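Local atomic coordinates of YesW protein (Bacillus subtilis, PDB entry 2ZUX), a protein that cleaves the rhamnogalacturonan backbone of plant cell-wall pectin by endo-type elimination, releasing oligosaccharides, and needs calcium or manganese for activity. Residues 178-182 with 193-197; 115-119 with 555-559; 247-251 with 283-287. All coordinates share one frame; numbering follows the deposited sequence.

The three contacts step outward through the beta-propeller domain: their centres lie about 6 Å (contact 2), 13 Å (contact 1) and 20 Å (contact 3) from the centre of the chain. Contacts 1 and 2 are wholly buried, whereas contact 3 includes the exposed Ala250. Calcium bridges both segments of contact 2; contact 1 rests on backbone hydrogen bonds and carries calcium only at its Glu193 end; contact 3 packs an arginine on proline. Contacts 1 and 2 meet where Gln180 OE1 accepts a probable hydrogen bond from Ala557 N at 2.9 Å. Contacts 1 and 3 share one propeller blade: Lys197 CG lies 3.7 Å from Phe247 CD1, and from there contact 3 reaches the next blade.

Contact 1 (178-182 with 193-197); sequences YTQFM and EVAMK. With CA (calcium ion), chain G.
Met196 holds CG between the backbone N and the carbonyl carbon (chi1 66°), which brings its thioether to the root of the Phe181 side chain: Met196 CE lies 4.0 Å from Phe181 CB. The sulfur passes Thr179 at a slant, Met196 SD to Thr179 CG2 4.1 Å. Phe181 has a similar first torsion (chi1 62°), and this leads its ring away, onto Ile131 and Lys133 of strand 129-136. Beside this packing, Met182 and Ala195 form an antiparallel hydrogen-bonded pair, Met182 N to Ala195 O 2.9 Å and Ala195 N to Met182 O 2.8 Å. The pair joins the first two strands of a four-stranded propeller blade, and both side chains face Leu282 of the next blade. Toward Thr179 the backbones diverge and water takes over. One water accepts from Gln180 N and Lys197 N, 3.0 Å from each; another donates to Lys197 O and also bonds Thr179 OG1, 2.8 Å from each. At the far end Glu193 grips a calcium ion with both oxygens, OE1 and OE2 each at 2.5 Å, completing a site with Asp185, Asp187, Asp189, the carbonyl of Lys191 and a water.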
loop_
_atom_site.group_PDB
_atom_site.type_symbol
_atom_site.label_atom_id
_atom_site.label_comp_id
_atom_site.label_asym_id
_atom_site.label_seq_id
_atom_site.Cartn_x
_atom_site.Cartn_y
_atom_site.Cartn_z
ATOM N N TYR A 178 9.813 -12.382 -0.641
ATOM C CA TYR A 178 10.937 -12.265 0.286
ATOM C C TYR A 178 10.885 -10.932 1.061
ATOM O O TYR A 178 10.181 -10.846 2.061
ATOM C CB TYR A 178 12.267 -12.536 -0.447
ATOM C CG TYR A 178 12.373 -13.974 -0.946
ATOM C CD1 TYR A 178 12.751 -15.010 -0.079
ATOM C CD2 TYR A 178 12.046 -14.301 -2.267
ATOM C CE1 TYR A 178 12.831 -16.324 -0.523
ATOM C CE2 TYR A 178 12.121 -15.620 -2.727
ATOM C CZ TYR A 178 12.508 -16.615 -1.838
ATOM O OH TYR A 178 12.569 -17.926 -2.273
ATOM N N THR A 179 11.569 -9.887 0.596
ATOM C CA THR A 179 11.591 -8.611 1.322
ATOM C C THR A 179 10.228 -7.939 1.297
ATOM O O THR A 179 9.652 -7.712 0.225
ATOM C CB THR A 179 12.638 -7.650 0.730
ATOM O OG1 THR A 179 13.937 -8.245 0.851
ATOM C CG2 THR A 179 12.641 -6.316 1.453
ATOM N N GLN A 180 9.743 -7.617 2.499
ATOM C CA GLN A 180 8.498 -6.885 2.725
ATOM C C GLN A 180 8.871 -5.680 3.584
ATOM O O GLN A 180 9.232 -5.840 4.746
ATOM C CB GLN A 180 7.480 -7.784 3.442
ATOM C CG GLN A 180 7.333 -9.187 2.843
ATOM C CD GLN A 180 7.018 -9.195 1.353
ATOM O OE1 GLN A 180 6.422 -8.265 0.804
ATOM N NE2 GLN A 180 7.421 -10.273 0.689
ATOM N N PHE A 181 8.834 -4.484 3.005
ATOM C CA PHE A 181 9.396 -3.315 3.685
ATOM C C PHE A 181 8.347 -2.349 4.199
ATOM O O PHE A 181 7.440 -1.942 3.476
ATOM C CB PHE A 181 10.476 -2.625 2.833
ATOM C CG PHE A 181 9.989 -2.080 1.504
ATOM C CD1 PHE A 181 9.777 -0.717 1.341
ATOM C CD2 PHE A 181 9.780 -2.919 0.408
ATOM C CE1 PHE A 181 9.345 -0.203 0.122
ATOM C CE2 PHE A 181 9.332 -2.407 -0.813
ATOM C CZ PHE A 181 9.115 -1.054 -0.950
ATOM N N MET A 182 8.473 -2.012 5.479
ATOM C CA MET A 182 7.532 -1.134 6.155
ATOM C C MET A 182 8.142 0.235 6.344
ATOM O O MET A 182 9.245 0.368 6.874
ATOM C CB MET A 182 7.127 -1.721 7.507
ATOM C CG MET A 182 6.185 -2.913 7.402
ATOM S SD MET A 182 4.629 -2.515 6.565
ATOM C CE MET A 182 4.796 -3.453 5.044
ATOM N N GLU A 193 10.689 5.866 9.683
ATOM C CA GLU A 193 11.791 4.924 9.540
ATOM C C GLU A 193 11.392 3.799 8.588
ATOM O O GLU A 193 10.246 3.735 8.115
ATOM C CB GLU A 193 12.293 4.384 10.888
ATOM C CG GLU A 193 11.283 4.318 12.012
ATOM C CD GLU A 193 11.003 5.663 12.686
ATOM O OE1 GLU A 193 9.963 5.738 13.360
ATOM O OE2 GLU A 193 11.784 6.643 12.544
ATOM N N VAL A 194 12.356 2.941 8.278
ATOM C CA VAL A 194 12.146 1.842 7.341
ATOM C C VAL A 194 12.561 0.548 8.028
ATOM O O VAL A 194 13.681 0.447 8.527
ATOM C CB VAL A 194 12.958 2.050 6.028
ATOM C CG1 VAL A 194 12.678 0.925 5.041
ATOM C CG2 VAL A 194 12.654 3.409 5.387
ATOM N N ALA A 195 11.660 -0.432 8.069
ATOM C CA ALA A 195 11.944 -1.691 8.751
ATOM C C ALA A 195 11.752 -2.858 7.808
ATOM O O ALA A 195 10.786 -2.891 7.041
ATOM C CB ALA A 195 11.048 -1.864 9.967
ATOM N N MET A 196 12.654 -3.831 7.884
ATOM C CA MET A 196 12.550 -5.023 7.044
ATOM C C MET A 196 13.485 -6.096 7.564
ATOM O O MET A 196 14.363 -5.832 8.387
ATOM C CB MET A 196 12.874 -4.699 5.575
ATOM C CG MET A 196 14.315 -4.288 5.332
ATOM S SD MET A 196 14.493 -3.491 3.730
ATOM C CE MET A 196 14.102 -1.837 4.200
ATOM N N LYS A 197 13.293 -7.306 7.052
ATOM C CA LYS A 197 14.168 -8.431 7.339
ATOM C C LYS A 197 15.506 -8.236 6.631
ATOM O O LYS A 197 15.557 -7.853 5.466
ATOM C CB LYS A 197 13.484 -9.721 6.885
ATOM C CG LYS A 197 14.228 -11.003 7.215
ATOM C CD LYS A 197 13.294 -12.183 6.958
ATOM C CE LYS A 197 13.906 -13.516 7.348
ATOM N NZ LYS A 197 14.979 -13.929 6.399
HETATM CA CA CA G . 10.326 8.188 13.770
HETATM O O HOH W 1 14.053 -9.148 3.507
HETATM O O HOH W 2 11.058 -7.916 5.199
HETATM O O HOH W 3 12.649 8.955 13.911
#

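Contact 2 (115-119 with 555-559); sequences NDASV and NIAYN. With CA (calcium ion), chain D; RAM (alpha-L-rhamnopyranose), chain M.
Asp116 and Asn559 face each other beside one calcium ion and close on it. Each is bifunctional: Asp116 OD2 and Asn559 OD1 both bind the metal at 2.4 Å, while Asn559 ND2 donates to Asp116 OD1 at 2.9 Å (161° at the hydrogen). The donor keeps that oxygen in its own amide plane but meets it from above the carboxylate, 71° out of plane; the two flat groups stand 59° apart. Metal bond and hydrogen bond together probably hold both groups in their rotation. Loop 555-559 curls round the ion and adds two carbonyls, Asn555 O at 2.3 Å and Ala557 O at 2.4 Å. Apolar packing is tight behind the metal site, where Asp116 CB sits 3.6 Å from Asn555 CB.

Water marks the looser part. Two waters complete the six calcium ligands, and a third spans the two segments, accepting from Asn555 N and lying 3.0 Å from Ala117 O. Tyr558 turns away into the substrate site, its OH 3.0 Å from O2 of a bound rhamnose. The calcium, which may have a structural role, thus ties a blade strand to a loop over 400 residues later. Strand 109-120 pairs with strand 129-136, whose Lys133 also bonds Asp116 OD2; the loop follows helix 547-553, and Ile556 packs on Met182 of strand 182-184 and Leu269 of strand 268-273.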
loop_
_atom_site.group_PDB
_atom_site.type_symbol
_atom_site.label_atom_id
_atom_site.label_comp_id
_atom_site.label_asym_id
_atom_site.label_seq_id
_atom_site.Cartn_x
_atom_site.Cartn_y
_atom_site.Cartn_z
ATOM N N ASN A 115 10.747 -1.154 -8.971
ATOM C CA ASN A 115 9.675 -2.085 -8.636
ATOM C C ASN A 115 8.756 -1.431 -7.590
ATOM O O ASN A 115 8.438 -0.244 -7.722
ATOM C CB ASN A 115 10.298 -3.426 -8.211
ATOM C CG ASN A 115 9.321 -4.591 -8.278
ATOM O OD1 ASN A 115 9.098 -5.205 -9.345
ATOM N ND2 ASN A 115 8.786 -4.950 -7.135
ATOM N N ASP A 116 8.339 -2.170 -6.560
ATOM C CA ASP A 116 7.388 -1.670 -5.565
ATOM C C ASP A 116 7.959 -0.502 -4.789
ATOM O O ASP A 116 9.144 -0.495 -4.442
ATOM C CB ASP A 116 7.058 -2.767 -4.553
ATOM C CG ASP A 116 6.433 -3.997 -5.173
ATOM O OD1 ASP A 116 5.729 -3.892 -6.197
ATOM O OD2 ASP A 116 6.621 -5.076 -4.564
ATOM N N ALA A 117 7.092 0.445 -4.452
ATOM C CA ALA A 117 7.469 1.542 -3.574
ATOM C C ALA A 117 6.548 1.659 -2.368
ATOM O O ALA A 117 5.473 1.051 -2.305
ATOM C CB ALA A 117 7.530 2.879 -4.338
ATOM N N SER A 118 7.002 2.462 -1.413
ATOM C CA SER A 118 6.168 2.942 -0.329
ATOM C C SER A 118 6.469 4.420 -0.141
ATOM O O SER A 118 7.305 4.983 -0.866
ATOM C CB SER A 118 6.455 2.162 0.951
ATOM O OG SER A 118 5.545 2.521 1.969
ATOM N N VAL A 119 5.767 5.056 0.793
ATOM C CA VAL A 119 6.051 6.449 1.142
ATOM C C VAL A 119 6.181 6.640 2.641
ATOM O O VAL A 119 5.566 5.927 3.441
ATOM C CB VAL A 119 4.984 7.437 0.615
ATOM C CG1 VAL A 119 5.133 7.660 -0.886
ATOM C CG2 VAL A 119 3.589 6.976 0.992
ATOM N N ASN A 555 3.113 -2.641 -0.980
ATOM C CA ASN A 555 4.212 -3.363 -1.622
ATOM C C ASN A 555 4.200 -4.855 -1.368
ATOM O O ASN A 555 4.767 -5.608 -2.144
ATOM C CB ASN A 555 5.584 -2.781 -1.224
ATOM C CG ASN A 555 5.955 -3.057 0.230
ATOM O OD1 ASN A 555 5.678 -2.238 1.125
ATOM N ND2 ASN A 555 6.632 -4.152 0.467
ATOM N N ILE A 556 3.616 -5.286 -0.254
ATOM C CA ILE A 556 3.906 -6.640 0.183
ATOM C C ILE A 556 3.388 -7.697 -0.778
ATOM O O ILE A 556 2.259 -7.608 -1.302
ATOM C CB ILE A 556 3.495 -6.928 1.637
ATOM C CG1 ILE A 556 1.995 -7.163 1.754
ATOM C CG2 ILE A 556 4.006 -5.827 2.572
ATOM C CD1 ILE A 556 1.553 -7.575 3.147
ATOM N N ALA A 557 4.256 -8.678 -1.014
ATOM C CA ALA A 557 3.947 -9.841 -1.842
ATOM C C ALA A 557 3.098 -9.430 -3.049
ATOM O O ALA A 557 3.561 -8.616 -3.864
ATOM C CB ALA A 557 3.310 -10.951 -1.001
ATOM N N TYR A 558 1.896 -9.975 -3.214
ATOM C CA TYR A 558 1.060 -9.572 -4.341
ATOM C C TYR A 558 0.236 -8.338 -4.012
ATOM O O TYR A 558 -0.861 -8.421 -3.450
ATOM C CB TYR A 558 0.189 -10.728 -4.835
ATOM C CG TYR A 558 0.970 -11.894 -5.431
ATOM C CD1 TYR A 558 2.307 -11.762 -5.823
ATOM C CD2 TYR A 558 0.360 -13.134 -5.610
ATOM C CE1 TYR A 558 3.004 -12.845 -6.377
ATOM C CE2 TYR A 558 1.056 -14.213 -6.159
ATOM C CZ TYR A 558 2.383 -14.054 -6.526
ATOM O OH TYR A 558 3.109 -15.092 -7.066
ATOM N N ASN A 559 0.800 -7.192 -4.397
ATOM C CA ASN A 559 0.272 -5.865 -4.068
ATOM C C ASN A 559 -1.231 -5.803 -4.281
ATOM O O ASN A 559 -1.710 -6.158 -5.362
ATOM C CB ASN A 559 0.869 -4.788 -4.993
ATOM C CG ASN A 559 2.392 -4.800 -5.070
ATOM O OD1 ASN A 559 3.053 -5.837 -4.948
ATOM N ND2 ASN A 559 2.954 -3.636 -5.367
HETATM CA CA CA D . 5.077 -6.799 -4.085
HETATM C C1 RAM M . 5.684 -12.330 -9.699
HETATM C C2 RAM M . 4.301 -12.938 -9.919
HETATM C C3 RAM M . 3.799 -12.670 -11.343
HETATM C C4 RAM M . 4.831 -13.110 -12.384
HETATM C C5 RAM M . 6.186 -12.470 -12.074
HETATM C C6 RAM M . 7.254 -13.005 -13.020
HETATM O O1 RAM M . 5.590 -10.926 -9.617
HETATM O O2 RAM M . 4.398 -14.327 -9.678
HETATM O O3 RAM M . 2.568 -13.328 -11.574
HETATM O O4 RAM M . 4.375 -12.777 -13.684
HETATM O O5 RAM M . 6.583 -12.721 -10.727
HETATM O O HOH W 4 3.984 -0.014 0.041
HETATM O O HOH W 5 5.869 -8.002 -5.891
HETATM O O HOH W 6 6.869 -7.761 -2.839
#

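Contact 3 (247-251 with 283-287)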
loop_
_atom_site.group_PDB
_atom_site.type_symbol
_atom_site.label_atom_id
_atom_site.label_comp_id
_atom_site.label_asym_id
_atom_site.label_seq_id
_atom_site.Cartn_x
_atom_site.Cartn_y
_atom_site.Cartn_z
ATOM N N PHE A 247 15.546 -12.041 13.845
ATOM C CA PHE A 247 14.233 -12.017 13.217
ATOM C C PHE A 247 13.318 -13.085 13.800
ATOM O O PHE A 247 13.699 -14.245 13.926
ATOM C CB PHE A 247 14.350 -12.231 11.700
ATOM C CG PHE A 247 13.034 -12.154 10.987
ATOM C CD1 PHE A 247 12.556 -10.926 10.535
ATOM C CD2 PHE A 247 12.266 -13.296 10.770
ATOM C CE1 PHE A 247 11.323 -10.836 9.879
ATOM C CE2 PHE A 247 11.041 -13.213 10.124
ATOM C CZ PHE A 247 10.567 -11.982 9.680
ATOM N N GLU A 248 12.104 -12.674 14.144
ATOM C CA GLU A 248 11.033 -13.617 14.422
ATOM C C GLU A 248 9.834 -13.235 13.561
ATOM O O GLU A 248 9.552 -12.046 13.384
ATOM C CB GLU A 248 10.680 -13.643 15.912
ATOM C CG GLU A 248 11.841 -14.095 16.793
ATOM C CD GLU A 248 11.485 -14.220 18.255
ATOM O OE1 GLU A 248 10.283 -14.282 18.597
ATOM O OE2 GLU A 248 12.429 -14.269 19.071
ATOM N N PRO A 249 9.118 -14.234 13.025
ATOM C CA PRO A 249 9.277 -15.688 13.231
ATOM C C PRO A 249 10.593 -16.292 12.746
ATOM O O PRO A 249 10.974 -16.125 11.583
ATOM C CB PRO A 249 8.103 -16.284 12.447
ATOM C CG PRO A 249 7.115 -15.160 12.332
ATOM C CD PRO A 249 7.958 -13.936 12.167
ATOM N N ALA A 250 11.271 -17.001 13.646
ATOM C CA ALA A 250 12.532 -17.651 13.332
ATOM C C ALA A 250 12.305 -18.821 12.384
ATOM O O ALA A 250 11.219 -19.400 12.326
ATOM C CB ALA A 250 13.212 -18.123 14.609
ATOM N N ARG A 251 13.341 -19.169 11.633
ATOM C CA ARG A 251 13.230 -20.226 10.628
ATOM C C ARG A 251 12.937 -21.606 11.230
ATOM O O ARG A 251 12.094 -22.339 10.727
ATOM C CB ARG A 251 14.506 -20.285 9.782
ATOM C CG ARG A 251 14.420 -21.226 8.603
ATOM C CD ARG A 251 15.771 -21.398 7.947
ATOM N NE ARG A 251 16.229 -20.175 7.284
ATOM C CZ ARG A 251 17.291 -19.455 7.643
ATOM N NH1 ARG A 251 18.048 -19.805 8.680
ATOM N NH2 ARG A 251 17.602 -18.374 6.945
ATOM N N ILE A 283 4.231 -5.490 12.294
ATOM C CA ILE A 283 3.881 -6.906 12.204
ATOM C C ILE A 283 4.786 -7.580 11.175
ATOM O O ILE A 283 4.900 -7.098 10.051
ATOM C CB ILE A 283 2.416 -7.094 11.744
ATOM C CG1 ILE A 283 1.467 -6.205 12.569
ATOM C CG2 ILE A 283 2.025 -8.583 11.763
ATOM C CD1 ILE A 283 1.435 -6.516 14.061
ATOM N N MET A 284 5.439 -8.676 11.564
ATOM C CA MET A 284 6.186 -9.523 10.630
ATOM C C MET A 284 5.547 -10.901 10.669
ATOM O O MET A 284 5.325 -11.455 11.756
ATOM C CB MET A 284 7.658 -9.644 11.038
ATOM C CG MET A 284 8.464 -8.373 10.871
ATOM S SD MET A 284 8.842 -8.030 9.110
ATOM C CE MET A 284 8.583 -6.275 9.150
ATOM N N THR A 285 5.250 -11.456 9.495
ATOM C CA THR A 285 4.657 -12.786 9.418
ATOM C C THR A 285 5.495 -13.735 8.574
ATOM O O THR A 285 6.310 -13.311 7.732
ATOM C CB THR A 285 3.210 -12.762 8.874
ATOM O OG1 THR A 285 3.226 -12.649 7.448
ATOM C CG2 THR A 285 2.444 -11.582 9.429
ATOM N N ARG A 286 5.286 -15.026 8.784
ATOM C CA ARG A 286 6.030 -16.044 8.055
ATOM C C ARG A 286 5.134 -17.242 7.895
ATOM O O ARG A 286 4.531 -17.703 8.869
ATOM C CB ARG A 286 7.305 -16.427 8.812
ATOM C CG ARG A 286 8.270 -17.324 8.038
ATOM C CD ARG A 286 9.576 -17.492 8.775
ATOM N NE ARG A 286 10.634 -17.895 7.856
ATOM C CZ ARG A 286 11.929 -17.654 8.043
ATOM N NH1 ARG A 286 12.351 -17.050 9.150
ATOM N NH2 ARG A 286 12.804 -18.031 7.113
ATOM N N GLY A 287 5.050 -17.744 6.672
ATOM C CA GLY A 287 4.208 -18.886 6.357
ATOM C C GLY A 287 2.770 -18.515 6.058
ATOM O O GLY A 287 2.237 -17.526 6.573
#
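Arg286 runs out straight alongside Pro249, the two side chains antiparallel. Its CG is anti to the backbone N (chi1 -171°) and the chain stays extended as far as NE, which lays the aliphatic part along the proline ring, Arg286 CB to Pro249 CB 3.7 Å, and delivers the guanidinium to the carbonyl beyond it. There Arg286 NH1 donates to Pro249 O at 2.9 Å (160° at the hydrogen), the acceptor lying at the guanidinium edge and in its plane. Arg251 CA covers part of one guanidinium face, and Arg286 NE bonds Val265 O. A cis peptide bond precedes Pro249, and the proline's own edge rests on the strand backbone, Pro249 CD to Met284 O 3.6 Å.

Met284 is folded instead of extended, its turn at chi2 carrying the sulfur to the rim of the Phe247 ring, near the ring plane. Phe247 CG lies anti to the backbone N (chi1 -177°), which points the ring at Met284. SD is 3.8 Å from Phe247 CE1, an edge-on Met-aromatic contact in which the two side chains cross at about a right angle. Met284 CB meets the para carbon of the same ring, Phe247 CZ, at 4.0 Å. The loop leaving strand 241-246 of one propeller blade thus packs on strand 281-286 of the next.

Arg251 NE and Arg286 NH2 are 4.0 Å apart, but Glu229 forms salt bridges with both arginines and Asp266 with Arg286, while Arg251 NH1 bonds Gly227 O. The blade junction combines an apolar Phe-Met-Pro patch with an arginine pair whose like charges are probably offset by Asp266 and the shared Glu229 carboxylate.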